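Local coordinates for protein probable starch synthase 4, chloroplastic/amyloplastic (Arabidopsis thaliana, PDB 6GNE) that is probably a starch synthase, a glycosyltransferase of the two-domain GT-B clan, and holds adenosine-5'-diphosphate and glycans in this structure, at residues Ala16-Lys24 against Val89-Ile97; Val71-Asn82 against Arg119-Glu130. All blocks are in the same frame, centred on the assembly; numbering follows the deposited sequence.

The two contacts illustrate how one sheet can organise several loops and helices at once. Their segments alternate along the chain: Ala16-Lys24, Val71-Asn82, Val89-Ile97, then Arg119-Glu130, all within the catalytic region of the starch synthase family. The centres of interaction 1 and interaction 2 lie about 19 Å apart and both reach the same mixed sheet, in which strands 78-89 and 92-100 are antiparallel neighbours. Strand 92-100 leads on to helix 117-134, and the contacts touch directly, Ile97 on Ala127 and Ala128, Ala17 on Phe121. Interaction 1 ends at Lys24 of the adenosine-5'-diphosphate pocket, whereas interaction 2 packs the hairpin on helix 117-134, farther from the chain's centre.

Interaction 1 (Ala16-Lys24 against Val89-Ile97); sequences AAEMAPVAK and VEGLPVHFI. With ADP (adenosine-5'-diphosphate), chain F.
Met19 drives its side chain between Val89, Leu92 and Val94, and this is the tightly packed part of the contact. With CG anti to the backbone N (chi1 -171°) and the chain extended beyond it, the thioether reaches straight into the strand: CE lies 3.4 Å from Leu92 CD1 and 3.9 Å from Val89 CG1, while SD meets Val94 CG2 at 4.0 Å. Ile48 and Leu50 of the neighbouring strand also touch this methionine. Pro21, after a cis peptide bond, sets its CD 3.7 Å from Val89 CG1, and Val22 CG2 comes obliquely to the Phe96 ring, 4.1 Å from CE2. No hydrogen bond crosses between the segments; they meet mostly through apolar side chains.

The looser side is the partly exposed edge where Pro21 CG only skirts Glu90 OE2; the glutamate's other oxygen is engaged by Lys37 in a salt bridge. Met19 and Ala23 exchange backbone hydrogen bonds in both directions, and Val22 and Ala23 both face Met19, a classic beta bulge. Beyond it the extended Lys24 hydrogen-bonds through NZ to ADP O3' (3.0 Å) and pairs with Asp30. Lys24 opens the Lys-X-Gly-Gly-Leu motif, the glycine-rich nucleotide-site loop characteristic of bacterial glycogen and plant starch synthases.

Interaction 2 (Val71-Asn82 against Arg119-Glu130); sequences VESYFDGKLYKN and RRFSYFSRAALE
Arg119 and Asp76 begin the contact at the hairpin turn, where NH2 donates to the syn lone pair of OD2 over 3.1 Å in a nearly straight hydrogen bond (166°), part of a salt bridge. Carboxylate and guanidinium are almost coplanar, and Phe75 CE2 covers one guanidinium face. Asp76 OD1 is hydrogen-bonded to Ser190. Ser122 OG sits at the edge of the Phe75 ring, its hydrogen bond being to Phe118. Tyr123 then presents its edge to the face of Phe75, a T-shaped pair with centroids 5.2 Å apart and planes at 70°. A chi1 of -180° sets Tyr123 CG opposite the backbone N and carries the ring toward the strands, its OH 3.5 Å from Tyr80 CB.

Arg126 bends at chi2, laying a guanidinium face over Tyr74 CB, with CZ 3.7 Å from it; NE and NH1 are hydrogen-bonded to Tyr160 OH and Cys191 O. The Ala127 CB methyl lies 3.4 Å from Ser73 OG, where their CA atoms are the nearest pair across the contact, 5.3 Å apart. Finally Glu130 CG packs against Val71 CG1, and its carboxylate turns to Tyr160 and Gln134. Helix 117-134 packs one flank on the hairpin and another, through Ser125, Arg126 and Leu129, on helix 152-160, while Phe124 rests on strands 92-100 and 45-51 and Ala128 on 45-51.

Interaction 1 (Ala16-Lys24 against Val89-Ile97)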
loop_
_atom_site.group_PDB
_atom_site.type_symbol
_atom_site.label_atom_id
_atom_site.label_comp_id
_atom_site.label_asym_id
_atom_site.label_seq_id
_atom_site.Cartn_x
_atom_site.Cartn_y
_atom_site.Cartn_z
ATOM N N ALA A 16 0.032 2.991 -12.703
ATOM C CA ALA A 16 -0.521 2.210 -11.606
ATOM C C ALA A 16 -2.022 2.270 -11.600
ATOM O O ALA A 16 -2.617 3.153 -12.235
ATOM C CB ALA A 16 0.021 2.742 -10.288
ATOM N N ALA A 17 -2.624 1.365 -10.844
ATOM C CA ALA A 17 -4.081 1.346 -10.681
ATOM C C ALA A 17 -4.576 2.232 -9.554
ATOM O O ALA A 17 -5.772 2.454 -9.461
ATOM C CB ALA A 17 -4.564 -0.086 -10.475
ATOM N N GLU A 18 -3.670 2.736 -8.718
ATOM C CA GLU A 18 -4.017 3.614 -7.590
ATOM C C GLU A 18 -3.042 4.760 -7.386
ATOM O O GLU A 18 -1.852 4.666 -7.706
ATOM C CB GLU A 18 -3.998 2.835 -6.264
ATOM C CG GLU A 18 -5.013 1.729 -6.110
ATOM C CD GLU A 18 -4.787 0.973 -4.792
ATOM O OE1 GLU A 18 -4.813 1.598 -3.696
ATOM O OE2 GLU A 18 -4.577 -0.254 -4.853
ATOM N N MET A 19 -3.577 5.825 -6.805
ATOM C CA MET A 19 -2.795 6.907 -6.248
ATOM C C MET A 19 -3.622 7.607 -5.170
ATOM O O MET A 19 -4.750 8.056 -5.409
ATOM C CB MET A 19 -2.421 7.913 -7.321
ATOM C CG MET A 19 -1.402 8.960 -6.846
ATOM S SD MET A 19 -1.298 10.364 -7.949
ATOM C CE MET A 19 -0.429 11.503 -6.900
ATOM N N ALA A 20 -3.044 7.705 -3.989
ATOM C CA ALA A 20 -3.687 8.384 -2.880
ATOM C C ALA A 20 -3.629 9.891 -3.123
ATOM O O ALA A 20 -2.571 10.387 -3.535
ATOM C CB ALA A 20 -2.993 8.016 -1.575
ATOM N N PRO A 21 -4.713 10.637 -2.877
ATOM C CA PRO A 21 -6.014 10.188 -2.308
ATOM C C PRO A 21 -7.108 9.904 -3.331
ATOM O O PRO A 21 -8.110 9.370 -2.965
ATOM C CB PRO A 21 -6.462 11.410 -1.507
ATOM C CG PRO A 21 -5.907 12.560 -2.296
ATOM C CD PRO A 21 -4.640 12.103 -2.964
ATOM N N VAL A 22 -6.861 10.265 -4.595
ATOM C CA VAL A 22 -7.829 10.226 -5.661
ATOM C C VAL A 22 -8.351 8.834 -5.999
ATOM O O VAL A 22 -9.531 8.672 -6.327
ATOM C CB VAL A 22 -7.282 10.942 -6.935
ATOM C CG1 VAL A 22 -6.068 10.237 -7.559
ATOM C CG2 VAL A 22 -8.369 11.105 -7.980
ATOM N N ALA A 23 -7.489 7.826 -5.935
ATOM C CA ALA A 23 -7.887 6.459 -6.180
ATOM C C ALA A 23 -7.108 5.542 -5.276
ATOM O O ALA A 23 -5.989 5.166 -5.606
ATOM C CB ALA A 23 -7.643 6.115 -7.632
ATOM N N LYS A 24 -7.705 5.185 -4.138
ATOM C CA LYS A 24 -7.017 4.456 -3.100
ATOM C C LYS A 24 -7.849 3.330 -2.518
ATOM O O LYS A 24 -8.997 3.536 -2.099
ATOM C CB LYS A 24 -6.657 5.405 -1.969
ATOM C CG LYS A 24 -5.993 4.684 -0.817
ATOM C CD LYS A 24 -5.819 5.572 0.379
ATOM C CE LYS A 24 -5.188 4.774 1.506
ATOM N NZ LYS A 24 -4.510 5.656 2.488
ATOM N N VAL A 89 -2.606 16.336 -8.595
ATOM C CA VAL A 89 -2.969 15.673 -7.367
ATOM C C VAL A 89 -1.753 15.780 -6.461
ATOM O O VAL A 89 -0.703 15.144 -6.691
ATOM C CB VAL A 89 -3.345 14.196 -7.592
ATOM C CG1 VAL A 89 -3.715 13.533 -6.267
ATOM C CG2 VAL A 89 -4.478 14.087 -8.604
ATOM N N GLU A 90 -1.915 16.628 -5.453
ATOM C CA GLU A 90 -0.886 16.981 -4.498
ATOM C C GLU A 90 0.466 17.333 -5.108
ATOM O O GLU A 90 1.516 16.799 -4.735
ATOM C CB GLU A 90 -0.861 15.933 -3.378
ATOM C CG GLU A 90 -1.942 16.305 -2.332
ATOM C CD GLU A 90 -2.230 15.221 -1.322
ATOM O OE1 GLU A 90 -1.312 14.402 -1.078
ATOM O OE2 GLU A 90 -3.382 15.218 -0.806
ATOM N N GLY A 91 0.394 18.245 -6.075
ATOM C CA GLY A 91 1.563 18.725 -6.791
ATOM C C GLY A 91 2.078 17.811 -7.885
ATOM O O GLY A 91 2.970 18.211 -8.608
ATOM N N LEU A 92 1.552 16.594 -8.027
ATOM C CA LEU A 92 1.980 15.718 -9.115
ATOM C C LEU A 92 1.066 15.879 -10.338
ATOM O O LEU A 92 -0.144 15.889 -10.192
ATOM C CB LEU A 92 2.011 14.253 -8.656
ATOM C CG LEU A 92 3.062 13.987 -7.584
ATOM C CD1 LEU A 92 2.727 12.717 -6.854
ATOM C CD2 LEU A 92 4.466 13.968 -8.149
ATOM N N PRO A 93 1.638 15.988 -11.543
ATOM C CA PRO A 93 0.796 15.884 -12.739
ATOM C C PRO A 93 0.267 14.469 -12.949
ATOM O O PRO A 93 1.013 13.520 -12.824
ATOM C CB PRO A 93 1.741 16.275 -13.898
ATOM C CG PRO A 93 2.977 16.794 -13.264
ATOM C CD PRO A 93 3.049 16.207 -11.883
ATOM N N VAL A 94 -1.018 14.344 -13.261
ATOM C CA VAL A 94 -1.642 13.048 -13.482
ATOM C C VAL A 94 -2.414 13.052 -14.792
ATOM O O VAL A 94 -3.009 14.061 -15.161
ATOM C CB VAL A 94 -2.601 12.693 -12.330
ATOM C CG1 VAL A 94 -3.129 11.268 -12.485
ATOM C CG2 VAL A 94 -1.871 12.860 -10.995
ATOM N N HIS A 95 -2.368 11.919 -15.490
ATOM C CA HIS A 95 -3.127 11.654 -16.703
ATOM C C HIS A 95 -4.082 10.527 -16.364
ATOM O O HIS A 95 -3.653 9.444 -16.003
ATOM C CB HIS A 95 -2.199 11.248 -17.867
ATOM C CG HIS A 95 -1.473 12.404 -18.485
ATOM N ND1 HIS A 95 -0.256 12.857 -18.012
ATOM C CD2 HIS A 95 -1.813 13.227 -19.514
ATOM C CE1 HIS A 95 0.127 13.898 -18.735
ATOM N NE2 HIS A 95 -0.803 14.150 -19.643
ATOM N N PHE A 96 -5.379 10.797 -16.455
ATOM C CA PHE A 96 -6.417 9.800 -16.224
ATOM C C PHE A 96 -6.966 9.327 -17.560
ATOM O O PHE A 96 -7.411 10.135 -18.374
ATOM C CB PHE A 96 -7.573 10.391 -15.423
ATOM C CG PHE A 96 -7.186 11.059 -14.138
ATOM C CD1 PHE A 96 -6.860 12.398 -14.115
ATOM C CD2 PHE A 96 -7.201 10.358 -12.951
ATOM C CE1 PHE A 96 -6.538 13.021 -12.932
ATOM C CE2 PHE A 96 -6.877 10.973 -11.751
ATOM C CZ PHE A 96 -6.530 12.305 -11.752
ATOM N N ILE A 97 -6.942 8.024 -17.801
ATOM C CA ILE A 97 -7.422 7.468 -19.068
ATOM C C ILE A 97 -8.875 7.046 -18.899
ATOM O O ILE A 97 -9.189 6.237 -18.030
ATOM C CB ILE A 97 -6.539 6.286 -19.522
ATOM C CG1 ILE A 97 -5.065 6.734 -19.635
ATOM C CG2 ILE A 97 -6.989 5.738 -20.851
ATOM C CD1 ILE A 97 -4.142 5.654 -20.193
HETATM P PB ADP F . -2.645 -2.859 2.806
HETATM O O1B ADP F . -1.919 -2.294 1.621
HETATM O O2B ADP F . -4.065 -2.413 2.999
HETATM O O3B ADP F . -2.532 -4.366 2.841
HETATM P PA ADP F . -0.948 -1.011 4.231
HETATM O O1A ADP F . -0.616 -0.880 5.689
HETATM O O2A ADP F . 0.243 -1.076 3.310
HETATM O O3A ADP F . -1.883 -2.317 4.115
HETATM O "O5'" ADP F . -1.873 0.202 3.729
HETATM C "C5'" ADP F . -3.130 0.504 4.336
HETATM C "C4'" ADP F . -3.612 1.948 4.106
HETATM O "O4'" ADP F . -5.042 1.969 3.983
HETATM C "C3'" ADP F . -3.327 2.870 5.273
HETATM O "O3'" ADP F . -3.246 4.200 4.790
HETATM C "C2'" ADP F . -4.556 2.743 6.135
HETATM O "O2'" ADP F . -4.759 3.864 6.976
HETATM C "C1'" ADP F . -5.627 2.657 5.088
HETATM N N9 ADP F . -6.826 1.903 5.517
HETATM C C8 ADP F . -6.964 0.574 5.592
HETATM N N7 ADP F . -8.220 0.250 5.975
HETATM C C5 ADP F . -8.909 1.388 6.148
HETATM C C6 ADP F . -10.295 1.774 6.560
HETATM N N6 ADP F . -11.205 0.818 6.877
HETATM N N1 ADP F . -10.589 3.104 6.605
HETATM C C2 ADP F . -9.654 4.042 6.304
HETATM N N3 ADP F . -8.396 3.751 5.937
HETATM C C4 ADP F . -7.977 2.473 5.846
#

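Interaction 2 (Val71-Asn82 against Arg119-Glu130)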
loop_
_atom_site.group_PDB
_atom_site.type_symbol
_atom_site.label_atom_id
_atom_site.label_comp_id
_atom_site.label_asym_id
_atom_site.label_seq_id
_atom_site.Cartn_x
_atom_site.Cartn_y
_atom_site.Cartn_z
ATOM N N VAL A 71 -6.983 9.464 -27.945
ATOM C CA VAL A 71 -5.877 8.524 -28.152
ATOM C C VAL A 71 -6.463 7.141 -28.435
ATOM O O VAL A 71 -7.105 6.522 -27.564
ATOM C CB VAL A 71 -4.890 8.481 -26.964
ATOM C CG1 VAL A 71 -3.871 7.363 -27.145
ATOM C CG2 VAL A 71 -4.183 9.823 -26.814
ATOM N N GLU A 72 -6.235 6.685 -29.668
ATOM C CA GLU A 72 -6.685 5.374 -30.114
ATOM C C GLU A 72 -5.740 4.310 -29.575
ATOM O O GLU A 72 -4.522 4.475 -29.640
ATOM C CB GLU A 72 -6.748 5.308 -31.642
ATOM C CG GLU A 72 -7.696 6.336 -32.240
ATOM C CD GLU A 72 -8.440 5.815 -33.453
ATOM O OE1 GLU A 72 -9.693 5.779 -33.395
ATOM O OE2 GLU A 72 -7.778 5.443 -34.447
ATOM N N SER A 73 -6.309 3.234 -29.040
ATOM C CA SER A 73 -5.567 2.167 -28.358
ATOM C C SER A 73 -6.014 0.802 -28.860
ATOM O O SER A 73 -7.181 0.623 -29.195
ATOM C CB SER A 73 -5.837 2.281 -26.860
ATOM O OG SER A 73 -5.206 1.269 -26.130
ATOM N N TYR A 74 -5.105 -0.160 -28.868
ATOM C CA TYR A 74 -5.407 -1.502 -29.357
ATOM C C TYR A 74 -6.040 -2.410 -28.317
ATOM O O TYR A 74 -5.629 -2.416 -27.187
ATOM C CB TYR A 74 -4.110 -2.146 -29.875
ATOM C CG TYR A 74 -4.213 -3.581 -30.375
ATOM C CD1 TYR A 74 -4.120 -4.671 -29.488
ATOM C CD2 TYR A 74 -4.358 -3.853 -31.748
ATOM C CE1 TYR A 74 -4.199 -5.988 -29.959
ATOM C CE2 TYR A 74 -4.438 -5.167 -32.219
ATOM C CZ TYR A 74 -4.346 -6.221 -31.323
ATOM O OH TYR A 74 -4.432 -7.507 -31.773
ATOM N N PHE A 75 -7.026 -3.197 -28.728
ATOM C CA PHE A 75 -7.540 -4.322 -27.922
ATOM C C PHE A 75 -8.331 -5.306 -28.792
ATOM O O PHE A 75 -9.181 -4.863 -29.553
ATOM C CB PHE A 75 -8.430 -3.813 -26.797
ATOM C CG PHE A 75 -8.375 -4.643 -25.557
ATOM C CD1 PHE A 75 -7.187 -4.748 -24.819
ATOM C CD2 PHE A 75 -9.508 -5.295 -25.090
ATOM C CE1 PHE A 75 -7.137 -5.503 -23.659
ATOM C CE2 PHE A 75 -9.460 -6.056 -23.919
ATOM C CZ PHE A 75 -8.278 -6.152 -23.207
ATOM N N ASP A 76 -8.046 -6.616 -28.696
ATOM C CA ASP A 76 -8.768 -7.669 -29.469
ATOM C C ASP A 76 -8.777 -7.382 -30.974
ATOM O O ASP A 76 -9.815 -7.513 -31.620
ATOM C CB ASP A 76 -10.224 -7.866 -28.961
ATOM C CG ASP A 76 -10.294 -8.438 -27.518
ATOM O OD1 ASP A 76 -9.537 -9.368 -27.177
ATOM O OD2 ASP A 76 -11.132 -7.974 -26.721
ATOM N N GLY A 77 -7.636 -6.938 -31.511
ATOM C CA GLY A 77 -7.482 -6.642 -32.949
ATOM C C GLY A 77 -8.091 -5.364 -33.523
ATOM O O GLY A 77 -7.895 -5.059 -34.709
ATOM N N LYS A 78 -8.835 -4.624 -32.691
ATOM C CA LYS A 78 -9.479 -3.354 -33.061
ATOM C C LYS A 78 -8.818 -2.204 -32.300
ATOM O O LYS A 78 -8.184 -2.422 -31.261
ATOM C CB LYS A 78 -10.961 -3.394 -32.702
ATOM C CG LYS A 78 -11.811 -4.300 -33.591
ATOM C CD LYS A 78 -12.920 -5.030 -32.828
ATOM C CE LYS A 78 -14.275 -4.977 -33.555
ATOM N NZ LYS A 78 -14.248 -5.290 -35.031
ATOM N N LEU A 79 -8.957 -0.996 -32.845
ATOM C CA LEU A 79 -8.568 0.238 -32.165
ATOM C C LEU A 79 -9.785 0.851 -31.446
ATOM O O LEU A 79 -10.916 0.796 -31.943
ATOM C CB LEU A 79 -7.956 1.231 -33.163
ATOM C CG LEU A 79 -6.737 0.731 -33.976
ATOM C CD1 LEU A 79 -6.270 1.795 -34.971
ATOM C CD2 LEU A 79 -5.575 0.288 -33.084
ATOM N N TYR A 80 -9.544 1.399 -30.254
ATOM C CA TYR A 80 -10.591 2.028 -29.437
ATOM C C TYR A 80 -10.197 3.414 -28.972
ATOM O O TYR A 80 -9.027 3.683 -28.700
ATOM C CB TYR A 80 -10.947 1.186 -28.217
ATOM C CG TYR A 80 -11.591 -0.109 -28.584
ATOM C CD1 TYR A 80 -10.817 -1.231 -28.871
ATOM C CD2 TYR A 80 -12.973 -0.223 -28.655
ATOM C CE1 TYR A 80 -11.415 -2.434 -29.225
ATOM C CE2 TYR A 80 -13.582 -1.424 -28.991
ATOM C CZ TYR A 80 -12.806 -2.523 -29.285
ATOM O OH TYR A 80 -13.416 -3.704 -29.642
ATOM N N LYS A 81 -11.198 4.284 -28.864
ATOM C CA LYS A 81 -10.981 5.666 -28.445
ATOM C C LYS A 81 -10.846 5.779 -26.945
ATOM O O LYS A 81 -11.550 5.096 -26.206
ATOM C CB LYS A 81 -12.096 6.550 -28.982
ATOM C CG LYS A 81 -11.909 6.776 -30.473
ATOM C CD LYS A 81 -13.018 7.620 -31.069
ATOM C CE LYS A 81 -12.747 7.858 -32.549
ATOM N NZ LYS A 81 -14.023 8.104 -33.281
ATOM N N ASN A 82 -9.908 6.619 -26.513
ATOM C CA ASN A 82 -9.739 6.962 -25.087
ATOM C C ASN A 82 -9.769 8.483 -24.875
ATOM O O ASN A 82 -8.997 9.187 -25.527
ATOM C CB ASN A 82 -8.393 6.438 -24.576
ATOM C CG ASN A 82 -8.255 4.937 -24.696
ATOM O OD1 ASN A 82 -7.565 4.441 -25.570
ATOM N ND2 ASN A 82 -8.894 4.213 -23.812
ATOM N N ARG A 119 -8.790 -8.233 -18.225
ATOM C CA ARG A 119 -9.038 -7.459 -19.417
ATOM C C ARG A 119 -8.980 -5.953 -19.117
ATOM O O ARG A 119 -8.319 -5.197 -19.849
ATOM C CB ARG A 119 -10.376 -7.850 -20.045
ATOM C CG ARG A 119 -10.338 -9.213 -20.735
ATOM C CD ARG A 119 -11.731 -9.744 -21.085
ATOM N NE ARG A 119 -12.522 -8.816 -21.894
ATOM C CZ ARG A 119 -12.308 -8.539 -23.184
ATOM N NH1 ARG A 119 -13.103 -7.672 -23.798
ATOM N NH2 ARG A 119 -11.298 -9.083 -23.865
ATOM N N ARG A 120 -9.649 -5.549 -18.032
ATOM C CA ARG A 120 -9.683 -4.163 -17.571
ATOM C C ARG A 120 -8.268 -3.598 -17.488
ATOM O O ARG A 120 -7.958 -2.593 -18.117
ATOM C CB ARG A 120 -10.362 -4.050 -16.200
ATOM C CG ARG A 120 -11.855 -4.338 -16.153
ATOM C CD ARG A 120 -12.397 -4.319 -14.729
ATOM N NE ARG A 120 -12.476 -2.941 -14.203
ATOM C CZ ARG A 120 -12.288 -2.558 -12.934
ATOM N NH1 ARG A 120 -11.981 -3.421 -11.962
ATOM N NH2 ARG A 120 -12.407 -1.270 -12.618
ATOM N N PHE A 121 -7.379 -4.259 -16.761
ATOM C CA PHE A 121 -6.058 -3.670 -16.514
ATOM C C PHE A 121 -5.001 -3.925 -17.613
ATOM O O PHE A 121 -4.083 -3.116 -17.802
ATOM C CB PHE A 121 -5.576 -4.035 -15.108
ATOM C CG PHE A 121 -6.423 -3.425 -14.011
ATOM C CD1 PHE A 121 -6.306 -2.076 -13.711
ATOM C CD2 PHE A 121 -7.346 -4.193 -13.298
ATOM C CE1 PHE A 121 -7.071 -1.507 -12.706
ATOM C CE2 PHE A 121 -8.131 -3.627 -12.303
ATOM C CZ PHE A 121 -7.998 -2.285 -11.998
ATOM N N SER A 122 -5.109 -5.026 -18.343
ATOM C CA SER A 122 -4.281 -5.197 -19.542
ATOM C C SER A 122 -4.643 -4.141 -20.611
ATOM O O SER A 122 -3.753 -3.623 -21.292
ATOM C CB SER A 122 -4.363 -6.625 -20.109
ATOM O OG SER A 122 -5.670 -6.940 -20.524
ATOM N N TYR A 123 -5.926 -3.807 -20.760
ATOM C CA TYR A 123 -6.308 -2.690 -21.648
ATOM C C TYR A 123 -5.633 -1.393 -21.222
ATOM O O TYR A 123 -4.993 -0.709 -22.030
ATOM C CB TYR A 123 -7.824 -2.466 -21.675
ATOM C CG TYR A 123 -8.256 -1.318 -22.585
ATOM C CD1 TYR A 123 -8.223 0.022 -22.136
ATOM C CD2 TYR A 123 -8.695 -1.562 -23.892
ATOM C CE1 TYR A 123 -8.611 1.059 -22.974
ATOM C CE2 TYR A 123 -9.091 -0.520 -24.727
ATOM C CZ TYR A 123 -9.048 0.784 -24.273
ATOM O OH TYR A 123 -9.464 1.809 -25.103
ATOM N N PHE A 124 -5.813 -1.065 -19.947
ATOM C CA PHE A 124 -5.248 0.132 -19.359
ATOM C C PHE A 124 -3.745 0.225 -19.598
ATOM O O PHE A 124 -3.235 1.297 -19.967
ATOM C CB PHE A 124 -5.539 0.188 -17.854
ATOM C CG PHE A 124 -4.769 1.261 -17.140
ATOM C CD1 PHE A 124 -4.951 2.607 -17.481
ATOM C CD2 PHE A 124 -3.844 0.941 -16.154
ATOM C CE1 PHE A 124 -4.234 3.604 -16.845
ATOM C CE2 PHE A 124 -3.132 1.952 -15.501
ATOM C CZ PHE A 124 -3.327 3.282 -15.850
ATOM N N SER A 125 -3.050 -0.890 -19.375
ATOM C CA SER A 125 -1.594 -0.960 -19.554
ATOM C C SER A 125 -1.213 -0.634 -20.978
ATOM O O SER A 125 -0.265 0.108 -21.197
ATOM C CB SER A 125 -1.054 -2.350 -19.193
ATOM O OG SER A 125 -1.216 -2.637 -17.814
ATOM N N ARG A 126 -1.959 -1.173 -21.938
ATOM C CA ARG A 126 -1.714 -0.890 -23.352
ATOM C C ARG A 126 -1.966 0.579 -23.654
ATOM O O ARG A 126 -1.081 1.262 -24.170
ATOM C CB ARG A 126 -2.588 -1.755 -24.264
ATOM C CG ARG A 126 -2.359 -1.555 -25.755
ATOM C CD ARG A 126 -0.950 -1.990 -26.133
ATOM N NE ARG A 126 -0.542 -1.561 -27.475
ATOM C CZ ARG A 126 -0.599 -2.293 -28.581
ATOM N NH1 ARG A 126 -1.132 -3.516 -28.599
ATOM N NH2 ARG A 126 -0.156 -1.765 -29.710
ATOM N N ALA A 127 -3.159 1.056 -23.306
ATOM C CA ALA A 127 -3.527 2.447 -23.518
ATOM C C ALA A 127 -2.550 3.417 -22.870
ATOM O O ALA A 127 -2.307 4.484 -23.427
ATOM C CB ALA A 127 -4.944 2.704 -23.023
ATOM N N ALA A 128 -1.975 3.058 -21.716
ATOM C CA ALA A 128 -0.993 3.927 -21.044
ATOM C C ALA A 128 0.269 4.148 -21.869
ATOM O O ALA A 128 0.749 5.277 -22.019
ATOM C CB ALA A 128 -0.628 3.373 -19.682
ATOM N N LEU A 129 0.806 3.066 -22.397
ATOM C CA LEU A 129 1.953 3.150 -23.318
ATOM C C LEU A 129 1.630 3.904 -24.610
ATOM O O LEU A 129 2.450 4.674 -25.104
ATOM C CB LEU A 129 2.482 1.749 -23.647
ATOM C CG LEU A 129 3.186 1.105 -22.457
ATOM C CD1 LEU A 129 3.490 -0.351 -22.759
ATOM C CD2 LEU A 129 4.434 1.900 -22.070
ATOM N N GLU A 130 0.431 3.675 -25.127
ATOM C CA GLU A 130 -0.074 4.373 -26.308
ATOM C C GLU A 130 -0.154 5.885 -26.078
ATOM O O GLU A 130 0.273 6.644 -26.907
ATOM C CB GLU A 130 -1.445 3.798 -26.680
ATOM C CG GLU A 130 -1.866 3.991 -28.115
ATOM C CD GLU A 130 -0.921 3.337 -29.080
ATOM O OE1 GLU A 130 -0.189 4.072 -29.763
ATOM O OE2 GLU A 130 -0.907 2.067 -29.144
#